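Local coordinates for protein sphingomyelinase-c (Listeria ivanovii, PDB 1ZWX) that belongs to the endonuclease/exonuclease/phosphatase family and has its DNase I-like fold, a sandwich of two mixed beta sheets flanked by helices, at residues A225-T230 with E245-I250; I51-F56 with G149-A154; K12-N17 with P293-T298; D203-M208 with Y249-N254. All blocks are in the same frame, centred on the assembly; numbering follows the deposited sequence.

Contact 1: A225-T230 with E245-I250; sequences ATWDPT and EYLDYI
The ring of Tyr246 carries the CG2 methyl of Thr226 over the centre of one face, a CH-pi contact in which CG2 stands 3.9 Å from the ring centroid and 5° off the normal. The indole of Trp227 is met at its edge by the backbone N of Glu245, and Trp227 CB lies 4.1 Å from Leu247 CD1. Two residues, Thr226 and Trp227, stand opposite the single Glu245, which makes a classic beta bulge: Trp227 N gives a hydrogen bond of 3.0 Å to Glu245 O, and Glu245 N returns one of 2.7 Å to Trp227 O. Threonine suits its buried place because its two branches do different work. With CG2 beside the backbone N and turned to the tyrosine, OG1 takes the crowded position between N and the carbonyl carbon (chi1 69°). Thr226 OG1 accepts from Leu247 N at 3.0 Å and donates to Asp248 OD1 at 2.7 Å, on the anti lone pair of that oxygen. Asp248 OD1 is also hydrogen-bonded to His291 ND1, and the ring of His291 meets that of Trp227. Gripped by both hydroxyl and imidazole, the buried carboxylate may have its negative charge steadied, and it may in turn polarise His291.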
loop_
_atom_site.group_PDB
_atom_site.type_symbol
_atom_site.label_atom_id
_atom_site.label_comp_id
_atom_site.label_asym_id
_atom_site.label_seq_id
_atom_site.Cartn_x
_atom_site.Cartn_y
_atom_site.Cartn_z
ATOM N N ALA A 225 -9.182 12.173 -4.406
ATOM C CA ALA A 225 -7.767 12.296 -4.085
ATOM C C ALA A 225 -7.527 11.411 -2.888
ATOM O O ALA A 225 -8.243 11.496 -1.899
ATOM C CB ALA A 225 -7.406 13.756 -3.753
ATOM N N THR A 226 -6.544 10.534 -2.990
ATOM C CA THR A 226 -6.168 9.686 -1.869
ATOM C C THR A 226 -5.169 10.394 -0.947
ATOM O O THR A 226 -4.969 9.971 0.189
ATOM C CB THR A 226 -5.579 8.349 -2.347
ATOM O OG1 THR A 226 -4.286 8.559 -2.959
ATOM C CG2 THR A 226 -6.553 7.674 -3.342
ATOM N N TRP A 227 -4.551 11.467 -1.462
ATOM C CA TRP A 227 -3.593 12.272 -0.694
ATOM C C TRP A 227 -4.113 13.696 -0.868
ATOM O O TRP A 227 -3.950 14.296 -1.936
ATOM C CB TRP A 227 -2.168 12.071 -1.231
ATOM C CG TRP A 227 -1.101 12.694 -0.373
ATOM C CD1 TRP A 227 -0.484 12.147 0.715
ATOM C CD2 TRP A 227 -0.526 13.998 -0.551
ATOM N NE1 TRP A 227 0.439 13.041 1.239
ATOM C CE2 TRP A 227 0.421 14.186 0.482
ATOM C CE3 TRP A 227 -0.757 15.040 -1.464
ATOM C CZ2 TRP A 227 1.172 15.385 0.616
ATOM C CZ3 TRP A 227 -0.020 16.234 -1.328
ATOM C CH2 TRP A 227 0.926 16.389 -0.295
ATOM N N ASP A 228 -4.803 14.190 0.152
ATOM C CA ASP A 228 -5.578 15.436 0.029
ATOM C C ASP A 228 -5.326 16.454 1.143
ATOM O O ASP A 228 -5.982 16.404 2.186
ATOM C CB ASP A 228 -7.077 15.128 -0.023
ATOM C CG ASP A 228 -7.870 16.238 -0.671
ATOM O OD1 ASP A 228 -7.406 17.406 -0.709
ATOM O OD2 ASP A 228 -8.970 15.954 -1.141
ATOM N N PRO A 229 -4.377 17.392 0.930
ATOM C CA PRO A 229 -4.199 18.469 1.937
ATOM C C PRO A 229 -5.421 19.401 2.141
ATOM O O PRO A 229 -5.453 20.162 3.119
ATOM C CB PRO A 229 -2.998 19.263 1.397
ATOM C CG PRO A 229 -2.302 18.330 0.432
ATOM C CD PRO A 229 -3.415 17.516 -0.182
ATOM N N THR A 230 -6.415 19.358 1.252
ATOM C CA THR A 230 -7.593 20.197 1.456
ATOM C C THR A 230 -8.591 19.601 2.447
ATOM O O THR A 230 -9.401 20.337 2.989
ATOM C CB THR A 230 -8.303 20.652 0.129
ATOM O OG1 THR A 230 -9.017 19.564 -0.475
ATOM C CG2 THR A 230 -7.333 21.199 -0.853
ATOM N N GLU A 245 -3.496 14.759 -4.594
ATOM C CA GLU A 245 -3.074 13.773 -5.586
ATOM C C GLU A 245 -3.856 12.471 -5.411
ATOM O O GLU A 245 -4.429 12.237 -4.349
ATOM C CB GLU A 245 -1.558 13.502 -5.512
ATOM C CG GLU A 245 -0.666 14.711 -5.927
ATOM C CD GLU A 245 0.832 14.407 -5.884
ATOM O OE1 GLU A 245 1.287 13.464 -6.583
ATOM O OE2 GLU A 245 1.573 15.123 -5.161
ATOM N N TYR A 246 -3.875 11.653 -6.462
ATOM C CA TYR A 246 -4.511 10.330 -6.448
ATOM C C TYR A 246 -3.409 9.309 -6.724
ATOM O O TYR A 246 -2.905 9.225 -7.841
ATOM C CB TYR A 246 -5.636 10.258 -7.507
ATOM C CG TYR A 246 -6.570 9.081 -7.297
ATOM C CD1 TYR A 246 -7.890 9.289 -6.909
ATOM C CD2 TYR A 246 -6.124 7.773 -7.454
ATOM C CE1 TYR A 246 -8.756 8.230 -6.696
ATOM C CE2 TYR A 246 -6.951 6.709 -7.220
ATOM C CZ TYR A 246 -8.284 6.941 -6.860
ATOM O OH TYR A 246 -9.142 5.884 -6.658
ATOM N N LEU A 247 -2.983 8.578 -5.692
ATOM C CA LEU A 247 -1.712 7.852 -5.724
ATOM C C LEU A 247 -1.817 6.367 -5.351
ATOM O O LEU A 247 -0.851 5.606 -5.515
ATOM C CB LEU A 247 -0.744 8.498 -4.716
ATOM C CG LEU A 247 -0.341 9.963 -4.972
ATOM C CD1 LEU A 247 0.562 10.454 -3.822
ATOM C CD2 LEU A 247 0.368 10.096 -6.326
ATOM N N ASP A 248 -2.967 5.994 -4.789
ATOM C CA ASP A 248 -3.167 4.638 -4.218
ATOM C C ASP A 248 -4.211 3.872 -5.065
ATOM O O ASP A 248 -5.296 4.370 -5.359
ATOM C CB ASP A 248 -3.647 4.717 -2.767
ATOM C CG ASP A 248 -2.677 5.463 -1.848
ATOM O OD1 ASP A 248 -2.744 6.707 -1.774
ATOM O OD2 ASP A 248 -1.890 4.782 -1.170
ATOM N N TYR A 249 -3.840 2.660 -5.447
ATOM C CA TYR A 249 -4.613 1.874 -6.403
ATOM C C TYR A 249 -4.587 0.397 -6.055
ATOM O O TYR A 249 -3.602 -0.115 -5.486
ATOM C CB TYR A 249 -3.957 1.961 -7.771
ATOM C CG TYR A 249 -3.779 3.375 -8.333
ATOM C CD1 TYR A 249 -2.569 4.050 -8.185
ATOM C CD2 TYR A 249 -4.817 3.992 -9.043
ATOM C CE1 TYR A 249 -2.394 5.359 -8.720
ATOM C CE2 TYR A 249 -4.665 5.302 -9.578
ATOM C CZ TYR A 249 -3.443 5.957 -9.410
ATOM O OH TYR A 249 -3.302 7.204 -9.962
ATOM N N ILE A 250 -5.631 -0.306 -6.495
ATOM C CA ILE A 250 -5.565 -1.762 -6.551
ATOM C C ILE A 250 -6.021 -2.194 -7.945
ATOM O O ILE A 250 -7.169 -2.016 -8.287
ATOM C CB ILE A 250 -6.412 -2.480 -5.458
ATOM C CG1 ILE A 250 -6.140 -1.891 -4.038
ATOM C CG2 ILE A 250 -6.060 -3.967 -5.475
ATOM C CD1 ILE A 250 -7.271 -2.141 -3.033
#

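Contact 2: I51-F56 with G149-A154; sequences ILNEAF and GTHTQA. Unlike the reference sequence in segment 149-154: Gln153 (reference Pro).
The His151 ring lies almost parallel to the side-chain amide of Asn53, their planes 14° apart, while the carboxylate of Glu54 is tilted 36° to it. CG of His151 is anti to the backbone N, which places the ring beside strand 51-55, where His151 CE1 comes 3.2 Å from Glu54 OE2. Asn53 packs its CG 3.8 Å from His151 CB. Its ND2 makes two weak hydrogen bonds, to Leu52 O and to Thr150 O, and OD1 accepts from Asp195 N, so the amide is held from both ends. In this DNase I-like sandwich the two strands belong to different sheets, their axes 7.0 Å apart and 20° from parallel. Ile51 CG2 rests 3.8 Å from Gly149 CA, so close that a beta carbon there would clash; glycine suits the place. A water accepts from Glu54 N at 2.7 Å and lies in the plane of the His151 ring, hydrogen-bonded to ND1. Glu54 OE2 is hydrogen-bonded to Asn17 ND2, near a bound phosphate ion that probably comes from the crystallisation liquor.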
loop_
_atom_site.group_PDB
_atom_site.type_symbol
_atom_site.label_atom_id
_atom_site.label_comp_id
_atom_site.label_asym_id
_atom_site.label_seq_id
_atom_site.Cartn_x
_atom_site.Cartn_y
_atom_site.Cartn_z
ATOM N N ILE A 51 -3.735 -4.746 2.318
ATOM C CA ILE A 51 -2.348 -4.379 1.958
ATOM C C ILE A 51 -1.989 -3.161 2.785
ATOM O O ILE A 51 -2.743 -2.211 2.807
ATOM C CB ILE A 51 -2.226 -4.002 0.454
ATOM C CG1 ILE A 51 -2.530 -5.229 -0.423
ATOM C CG2 ILE A 51 -0.801 -3.384 0.164
ATOM C CD1 ILE A 51 -2.632 -4.877 -1.958
ATOM N N LEU A 52 -0.859 -3.215 3.496
ATOM C CA LEU A 52 -0.419 -2.052 4.278
ATOM C C LEU A 52 0.835 -1.437 3.662
ATOM O O LEU A 52 1.670 -2.162 3.148
ATOM C CB LEU A 52 -0.079 -2.487 5.700
ATOM C CG LEU A 52 -1.222 -3.157 6.454
ATOM C CD1 LEU A 52 -0.677 -3.605 7.809
ATOM C CD2 LEU A 52 -2.401 -2.195 6.637
ATOM N N ASN A 53 0.952 -0.115 3.743
ATOM C CA ASN A 53 2.149 0.633 3.279
ATOM C C ASN A 53 2.563 1.571 4.421
ATOM O O ASN A 53 1.732 1.972 5.233
ATOM C CB ASN A 53 1.825 1.568 2.094
ATOM C CG ASN A 53 1.559 0.848 0.768
ATOM O OD1 ASN A 53 1.062 1.480 -0.167
ATOM N ND2 ASN A 53 1.845 -0.454 0.691
ATOM N N GLU A 54 3.839 1.959 4.432
ATOM C CA GLU A 54 4.404 2.869 5.459
ATOM C C GLU A 54 4.229 2.369 6.902
ATOM O O GLU A 54 4.107 3.164 7.868
ATOM C CB GLU A 54 3.893 4.288 5.282
ATOM C CG GLU A 54 4.476 4.931 4.032
ATOM C CD GLU A 54 4.076 6.412 3.827
ATOM O OE1 GLU A 54 3.626 7.089 4.786
ATOM O OE2 GLU A 54 4.181 6.882 2.670
ATOM N N ALA A 55 4.227 1.059 7.033
ATOM C CA ALA A 55 4.332 0.413 8.361
ATOM C C ALA A 55 5.811 0.313 8.680
ATOM O O ALA A 55 6.403 -0.769 8.639
ATOM C CB ALA A 55 3.664 -0.984 8.322
ATOM N N PHE A 56 6.431 1.462 8.976
ATOM C CA PHE A 56 7.882 1.531 9.126
ATOM C C PHE A 56 8.324 1.368 10.593
ATOM O O PHE A 56 9.272 0.624 10.896
ATOM C CB PHE A 56 8.445 2.882 8.632
ATOM C CG PHE A 56 8.412 3.086 7.141
ATOM C CD1 PHE A 56 7.770 4.204 6.616
ATOM C CD2 PHE A 56 9.035 2.196 6.274
ATOM C CE1 PHE A 56 7.761 4.429 5.248
ATOM C CE2 PHE A 56 9.019 2.420 4.884
ATOM C CZ PHE A 56 8.381 3.526 4.391
ATOM N N GLY A 149 1.569 -6.496 -3.131
ATOM C CA GLY A 149 1.400 -5.245 -2.372
ATOM C C GLY A 149 2.730 -4.492 -2.482
ATOM O O GLY A 149 3.799 -5.088 -2.386
ATOM N N THR A 150 2.666 -3.191 -2.700
ATOM C CA THR A 150 3.912 -2.424 -2.999
ATOM C C THR A 150 3.759 -0.986 -2.587
ATOM O O THR A 150 2.641 -0.492 -2.350
ATOM C CB THR A 150 4.332 -2.523 -4.540
ATOM O OG1 THR A 150 5.696 -2.088 -4.691
ATOM C CG2 THR A 150 3.441 -1.692 -5.423
ATOM N N HIS A 151 4.896 -0.298 -2.531
ATOM C CA HIS A 151 4.928 1.129 -2.255
ATOM C C HIS A 151 6.196 1.595 -2.976
ATOM O O HIS A 151 7.309 1.239 -2.598
ATOM C CB HIS A 151 5.012 1.408 -0.735
ATOM C CG HIS A 151 5.156 2.872 -0.385
ATOM N ND1 HIS A 151 5.589 3.304 0.856
ATOM C CD2 HIS A 151 4.933 3.989 -1.113
ATOM C CE1 HIS A 151 5.599 4.630 0.880
ATOM N NE2 HIS A 151 5.206 5.072 -0.302
ATOM N N THR A 152 5.995 2.359 -4.048
ATOM C CA THR A 152 7.101 2.741 -4.950
ATOM C C THR A 152 7.705 4.120 -4.562
ATOM O O THR A 152 7.200 4.823 -3.700
ATOM C CB THR A 152 6.629 2.787 -6.437
ATOM O OG1 THR A 152 5.517 3.663 -6.523
ATOM C CG2 THR A 152 6.196 1.387 -6.928
ATOM N N GLN A 153 8.818 4.436 -5.214
ATOM C CA GLN A 153 9.522 5.718 -5.086
ATOM C C GLN A 153 8.610 6.938 -5.104
ATOM O O GLN A 153 7.791 7.095 -6.016
ATOM C CB GLN A 153 10.532 5.805 -6.258
ATOM C CG GLN A 153 11.292 7.166 -6.301
ATOM C CD GLN A 153 12.358 7.274 -5.205
ATOM O OE1 GLN A 153 13.119 6.331 -4.954
ATOM N NE2 GLN A 153 12.424 8.437 -4.566
ATOM N N ALA A 154 8.810 7.857 -4.135
ATOM C CA ALA A 154 8.065 9.108 -4.086
ATOM C C ALA A 154 8.808 10.206 -4.874
ATOM O O ALA A 154 10.013 10.100 -5.100
ATOM C CB ALA A 154 7.897 9.569 -2.634
HETATM O O HOH W 1 5.633 1.205 2.498
#

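Contact 3: K12-N17 with P293-T298; sequences KITSHN and PVVGFT
Strands 12-17 and 294-298 run antiparallel at 165°, their axes 4.6 Å apart, and exchange four nearly straight backbone hydrogen bonds. Ile13 and Gly296 form one hydrogen-bonded pair, with Gly296 N to Ile13 O the shortest at 2.7 Å; Ser15 and Val294 form the next, Ser15 N giving to Val294 O at 2.8 Å. Between them Thr14 sits opposite Val295 as a non-hydrogen-bonded pair. On the face bearing Thr14 and Val295, the Val295 CG2 methyl, anti to its backbone N, touches Thr14 OG1 at 3.6 Å. Val295 CG2 also meets Lys12 CG at 3.8 Å, so the aliphatic part of the lysine packs on the valine while the chain bends at chi3 and carries NZ away to Asn46 O. The pair joins, as neighbours inside one mixed sheet of the DNase I-like sandwich, the strands that come first and last in the chain. On the opposite face, which carries Ile13, Ser15 and Val294, Ile13 and Ser15 pack on Ile250 of the other sheet; the beta-branched Ile13 and Val294 suit such extended, buried positions. At the far end Pro293 lies side by side with His16: Pro293 CG stands over the centre of the His16 ring, 3.7 Å from the centroid and 6° off the normal. The compact pyrrolidine ring suits this CH-pi contact, and His16 NE2 is hydrogen-bonded to the backbone O of His291.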
loop_
_atom_site.group_PDB
_atom_site.type_symbol
_atom_site.label_atom_id
_atom_site.label_comp_id
_atom_site.label_asym_id
_atom_site.label_seq_id
_atom_site.Cartn_x
_atom_site.Cartn_y
_atom_site.Cartn_z
ATOM N N LYS A 12 -12.480 -8.970 -2.217
ATOM C CA LYS A 12 -12.373 -7.604 -1.740
ATOM C C LYS A 12 -11.014 -7.394 -1.052
ATOM O O LYS A 12 -10.624 -8.170 -0.166
ATOM C CB LYS A 12 -13.515 -7.341 -0.788
ATOM C CG LYS A 12 -13.619 -5.936 -0.278
ATOM C CD LYS A 12 -14.998 -5.729 0.271
ATOM C CE LYS A 12 -14.945 -4.961 1.546
ATOM N NZ LYS A 12 -16.189 -5.198 2.367
ATOM N N ILE A 13 -10.311 -6.336 -1.471
ATOM C CA ILE A 13 -8.967 -6.002 -0.959
ATOM C C ILE A 13 -9.031 -4.542 -0.536
ATOM O O ILE A 13 -9.582 -3.710 -1.258
ATOM C CB ILE A 13 -7.886 -6.139 -2.057
ATOM C CG1 ILE A 13 -7.838 -7.561 -2.591
ATOM C CG2 ILE A 13 -6.474 -5.729 -1.523
ATOM C CD1 ILE A 13 -7.047 -7.696 -3.839
ATOM N N THR A 14 -8.498 -4.232 0.642
ATOM C CA THR A 14 -8.375 -2.838 1.058
ATOM C C THR A 14 -6.875 -2.559 1.146
ATOM O O THR A 14 -6.108 -3.391 1.620
ATOM C CB THR A 14 -9.099 -2.549 2.400
ATOM O OG1 THR A 14 -10.508 -2.577 2.183
ATOM C CG2 THR A 14 -8.761 -1.154 2.948
ATOM N N SER A 15 -6.452 -1.420 0.603
ATOM C CA SER A 15 -5.052 -1.023 0.707
ATOM C C SER A 15 -5.016 0.321 1.461
ATOM O O SER A 15 -5.788 1.227 1.160
ATOM C CB SER A 15 -4.419 -0.891 -0.691
ATOM O OG SER A 15 -3.052 -0.528 -0.583
ATOM N N HIS A 16 -4.137 0.404 2.464
ATOM C CA HIS A 16 -3.969 1.633 3.199
ATOM C C HIS A 16 -2.525 1.878 3.516
ATOM O O HIS A 16 -1.841 1.070 4.188
ATOM C CB HIS A 16 -4.782 1.644 4.498
ATOM C CG HIS A 16 -5.033 3.022 5.019
ATOM N ND1 HIS A 16 -5.465 3.265 6.303
ATOM C CD2 HIS A 16 -4.927 4.233 4.416
ATOM C CE1 HIS A 16 -5.637 4.564 6.464
ATOM N NE2 HIS A 16 -5.309 5.173 5.337
ATOM N N ASN A 17 -2.073 3.011 3.004
ATOM C CA ASN A 17 -0.818 3.582 3.405
ATOM C C ASN A 17 -1.115 4.235 4.758
ATOM O O ASN A 17 -1.799 5.252 4.827
ATOM C CB ASN A 17 -0.379 4.624 2.341
ATOM C CG ASN A 17 0.943 5.258 2.680
ATOM O OD1 ASN A 17 1.299 5.347 3.867
ATOM N ND2 ASN A 17 1.696 5.685 1.658
ATOM N N PRO A 293 -7.624 5.277 2.726
ATOM C CA PRO A 293 -7.628 3.880 2.295
ATOM C C PRO A 293 -8.393 3.734 0.972
ATOM O O PRO A 293 -9.226 4.586 0.640
ATOM C CB PRO A 293 -8.392 3.148 3.401
ATOM C CG PRO A 293 -8.811 4.176 4.399
ATOM C CD PRO A 293 -8.493 5.525 3.895
ATOM N N VAL A 294 -8.067 2.699 0.212
ATOM C CA VAL A 294 -8.764 2.420 -1.042
ATOM C C VAL A 294 -9.293 0.979 -0.936
ATOM O O VAL A 294 -8.602 0.104 -0.468
ATOM C CB VAL A 294 -7.863 2.640 -2.318
ATOM C CG1 VAL A 294 -8.476 2.010 -3.553
ATOM C CG2 VAL A 294 -7.598 4.145 -2.547
ATOM N N VAL A 295 -10.532 0.766 -1.350
ATOM C CA VAL A 295 -11.100 -0.600 -1.408
ATOM C C VAL A 295 -11.253 -1.049 -2.870
ATOM O O VAL A 295 -11.712 -0.278 -3.723
ATOM C CB VAL A 295 -12.405 -0.755 -0.512
ATOM C CG1 VAL A 295 -13.500 0.229 -0.927
ATOM C CG2 VAL A 295 -12.889 -2.240 -0.455
ATOM N N GLY A 296 -10.786 -2.257 -3.159
ATOM C CA GLY A 296 -10.898 -2.854 -4.483
ATOM C C GLY A 296 -11.934 -3.982 -4.345
ATOM O O GLY A 296 -11.869 -4.791 -3.414
ATOM N N PHE A 297 -12.883 -4.032 -5.267
ATOM C CA PHE A 297 -13.973 -5.014 -5.177
ATOM C C PHE A 297 -14.560 -5.308 -6.560
ATOM O O PHE A 297 -14.545 -4.449 -7.437
ATOM C CB PHE A 297 -15.052 -4.530 -4.210
ATOM C CG PHE A 297 -15.725 -3.267 -4.640
ATOM C CD1 PHE A 297 -16.860 -3.308 -5.454
ATOM C CD2 PHE A 297 -15.221 -2.033 -4.260
ATOM C CE1 PHE A 297 -17.481 -2.146 -5.850
ATOM C CE2 PHE A 297 -15.826 -0.861 -4.668
ATOM C CZ PHE A 297 -16.965 -0.914 -5.461
ATOM N N THR A 298 -15.065 -6.527 -6.729
ATOM C CA THR A 298 -15.756 -6.925 -7.969
ATOM C C THR A 298 -17.229 -6.521 -7.881
ATOM O O THR A 298 -17.791 -6.448 -6.785
ATOM C CB THR A 298 -15.689 -8.408 -8.132
ATOM O OG1 THR A 298 -16.293 -9.012 -6.976
ATOM C CG2 THR A 298 -14.228 -8.877 -8.230
#

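Contact 4: D203-M208 with Y249-N254; sequences DEYHDM and YIFVEN
Helix 203-212 packs on the outer side of one sheet of the DNase I-like sandwich, and this contact joins it to strand 248-252, an edge strand of that sheet. The axes of the short segments stand 13.5 Å apart, a gap bridged wholly by long side chains: Tyr205 and Met208, one helical turn apart, meet Tyr249 and Phe251, two residues apart on the strand. No hydrogen bond crosses. Tyr205, with CG anti to the backbone N (chi1 -177°), reaches over to Tyr249, the two rings lying obliquely with planes at 43° and CE1 of Tyr205 3.6 Å from CE2 of Tyr249. Tyr205 and Phe251 meet tip to tip, Tyr205 OH coming 3.8 Å from Phe251 CE2 at the ring edge. Large aromatics suit these buried places because they span the gap, while the hydroxyls of the two tyrosines find partners beyond it: Tyr205 OH is hydrogen-bonded to Ser216 OG, and Tyr249 OH to Val198 O. The flexible methionine comes against both strand rings. The Met208 chain is extended as far as SD and bent at chi3 (69°). Met208 CE therefore lies over a face of Tyr249, 3.9 Å from Tyr249 CE1. At the edge of the other ring, Met208 CE is 3.8 Å from Phe251 CZ.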
loop_
_atom_site.group_PDB
_atom_site.type_symbol
_atom_site.label_atom_id
_atom_site.label_comp_id
_atom_site.label_asym_id
_atom_site.label_seq_id
_atom_site.Cartn_x
_atom_site.Cartn_y
_atom_site.Cartn_z
ATOM N N ASP A 203 0.417 11.689 -17.993
ATOM C CA ASP A 203 1.206 10.873 -18.914
ATOM C C ASP A 203 1.823 9.671 -18.194
ATOM O O ASP A 203 1.823 8.559 -18.733
ATOM C CB ASP A 203 2.336 11.673 -19.566
ATOM C CG ASP A 203 1.838 12.652 -20.631
ATOM O OD1 ASP A 203 0.631 12.686 -20.945
ATOM O OD2 ASP A 203 2.677 13.412 -21.155
ATOM N N GLU A 204 2.377 9.908 -16.997
ATOM C CA GLU A 204 3.003 8.838 -16.221
ATOM C C GLU A 204 1.957 7.750 -15.874
ATOM O O GLU A 204 2.277 6.576 -15.891
ATOM C CB GLU A 204 3.676 9.347 -14.941
ATOM C CG GLU A 204 4.529 8.246 -14.287
ATOM C CD GLU A 204 5.223 8.661 -12.991
ATOM O OE1 GLU A 204 6.118 7.932 -12.528
ATOM O OE2 GLU A 204 4.878 9.695 -12.461
ATOM N N TYR A 205 0.734 8.153 -15.572
ATOM C CA TYR A 205 -0.360 7.191 -15.328
ATOM C C TYR A 205 -0.583 6.291 -16.551
ATOM O O TYR A 205 -0.586 5.068 -16.439
ATOM C CB TYR A 205 -1.654 7.884 -14.944
ATOM C CG TYR A 205 -2.746 6.864 -14.616
ATOM C CD1 TYR A 205 -2.839 6.291 -13.328
ATOM C CD2 TYR A 205 -3.646 6.444 -15.590
ATOM C CE1 TYR A 205 -3.820 5.344 -13.030
ATOM C CE2 TYR A 205 -4.649 5.483 -15.292
ATOM C CZ TYR A 205 -4.709 4.933 -14.024
ATOM O OH TYR A 205 -5.689 4.010 -13.736
ATOM N N HIS A 206 -0.709 6.905 -17.729
ATOM C CA HIS A 206 -0.793 6.155 -18.989
ATOM C C HIS A 206 0.293 5.131 -19.105
ATOM O O HIS A 206 0.016 3.947 -19.379
ATOM C CB HIS A 206 -0.771 7.105 -20.221
ATOM C CG HIS A 206 -0.618 6.381 -21.526
ATOM N ND1 HIS A 206 0.588 5.871 -21.961
ATOM C CD2 HIS A 206 -1.529 6.047 -22.474
ATOM C CE1 HIS A 206 0.417 5.258 -23.120
ATOM N NE2 HIS A 206 -0.861 5.345 -23.451
ATOM N N ASP A 207 1.542 5.546 -18.872
ATOM C CA ASP A 207 2.662 4.637 -18.993
ATOM C C ASP A 207 2.669 3.525 -17.946
ATOM O O ASP A 207 3.106 2.403 -18.232
ATOM C CB ASP A 207 3.981 5.399 -18.923
ATOM C CG ASP A 207 4.298 6.147 -20.228
ATOM O OD1 ASP A 207 3.403 6.317 -21.102
ATOM O OD2 ASP A 207 5.441 6.575 -20.343
ATOM N N MET A 208 2.255 3.861 -16.727
ATOM C CA MET A 208 2.152 2.853 -15.646
ATOM C C MET A 208 1.237 1.697 -16.066
ATOM O O MET A 208 1.564 0.534 -15.814
ATOM C CB MET A 208 1.582 3.467 -14.375
ATOM C CG MET A 208 1.286 2.393 -13.274
ATOM S SD MET A 208 1.000 3.144 -11.656
ATOM C CE MET A 208 -0.544 3.946 -11.892
ATOM N N TYR A 249 -3.840 2.660 -5.447
ATOM C CA TYR A 249 -4.613 1.874 -6.403
ATOM C C TYR A 249 -4.587 0.397 -6.055
ATOM O O TYR A 249 -3.602 -0.115 -5.486
ATOM C CB TYR A 249 -3.957 1.961 -7.771
ATOM C CG TYR A 249 -3.779 3.375 -8.333
ATOM C CD1 TYR A 249 -2.569 4.050 -8.185
ATOM C CD2 TYR A 249 -4.817 3.992 -9.043
ATOM C CE1 TYR A 249 -2.394 5.359 -8.720
ATOM C CE2 TYR A 249 -4.665 5.302 -9.578
ATOM C CZ TYR A 249 -3.443 5.957 -9.410
ATOM O OH TYR A 249 -3.302 7.204 -9.962
ATOM N N ILE A 250 -5.631 -0.306 -6.495
ATOM C CA ILE A 250 -5.565 -1.762 -6.551
ATOM C C ILE A 250 -6.021 -2.194 -7.945
ATOM O O ILE A 250 -7.169 -2.016 -8.287
ATOM C CB ILE A 250 -6.412 -2.480 -5.458
ATOM C CG1 ILE A 250 -6.140 -1.891 -4.038
ATOM C CG2 ILE A 250 -6.060 -3.967 -5.475
ATOM C CD1 ILE A 250 -7.271 -2.141 -3.033
ATOM N N PHE A 251 -5.109 -2.801 -8.691
ATOM C CA PHE A 251 -5.346 -3.170 -10.093
ATOM C C PHE A 251 -5.462 -4.667 -10.253
ATOM O O PHE A 251 -4.951 -5.425 -9.457
ATOM C CB PHE A 251 -4.134 -2.782 -10.956
ATOM C CG PHE A 251 -3.900 -1.288 -11.082
ATOM C CD1 PHE A 251 -2.703 -0.730 -10.609
ATOM C CD2 PHE A 251 -4.843 -0.452 -11.701
ATOM C CE1 PHE A 251 -2.439 0.681 -10.749
ATOM C CE2 PHE A 251 -4.620 0.947 -11.829
ATOM C CZ PHE A 251 -3.393 1.513 -11.352
ATOM N N VAL A 252 -6.068 -5.074 -11.368
ATOM C CA VAL A 252 -6.041 -6.451 -11.823
ATOM C C VAL A 252 -5.083 -6.540 -12.998
ATOM O O VAL A 252 -5.139 -5.700 -13.910
ATOM C CB VAL A 252 -7.466 -6.898 -12.255
ATOM C CG1 VAL A 252 -7.380 -8.271 -12.912
ATOM C CG2 VAL A 252 -8.411 -6.919 -11.051
ATOM N N GLU A 253 -4.201 -7.518 -12.982
ATOM C CA GLU A 253 -3.256 -7.689 -14.069
ATOM C C GLU A 253 -3.939 -8.247 -15.338
ATOM O O GLU A 253 -4.756 -9.173 -15.247
ATOM C CB GLU A 253 -2.097 -8.565 -13.642
ATOM C CG GLU A 253 -0.741 -8.269 -14.377
ATOM C CD GLU A 253 -0.458 -9.219 -15.546
ATOM O OE1 GLU A 253 -1.244 -10.168 -15.775
ATOM O OE2 GLU A 253 0.577 -9.045 -16.219
ATOM N N ASN A 254 -3.566 -7.705 -16.512
ATOM C CA ASN A 254 -4.333 -7.965 -17.749
ATOM C C ASN A 254 -4.069 -9.301 -18.421
ATOM O O ASN A 254 -4.908 -9.774 -19.187
ATOM C CB ASN A 254 -4.184 -6.820 -18.783
ATOM C CG ASN A 254 -5.052 -5.599 -18.451
ATOM O OD1 ASN A 254 -6.042 -5.675 -17.724
ATOM N ND2 ASN A 254 -4.666 -4.445 -18.993
#

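Overall arrangement
Contact 3 ties the two ends of the chain together, and the other three are nested in the loop it closes; contact 2 closes before contacts 1 and 4, which share strand 248-252 with its Tyr249 and Ile250. The centres lie about 13 to 16 Å apart. Contact 3 lies within one sheet, contact 2 spans both sheets, and contacts 1 and 4 add a loop and an outer helix to the other sheet. Between the sheets, Ile250 CD1 packs against Ile13 O, 3.3 Å away. Strands 49-55 and 12-20 are neighbours in one sheet, which joins contact 2 to contact 3, and Asn17 links the same two contacts through Glu54.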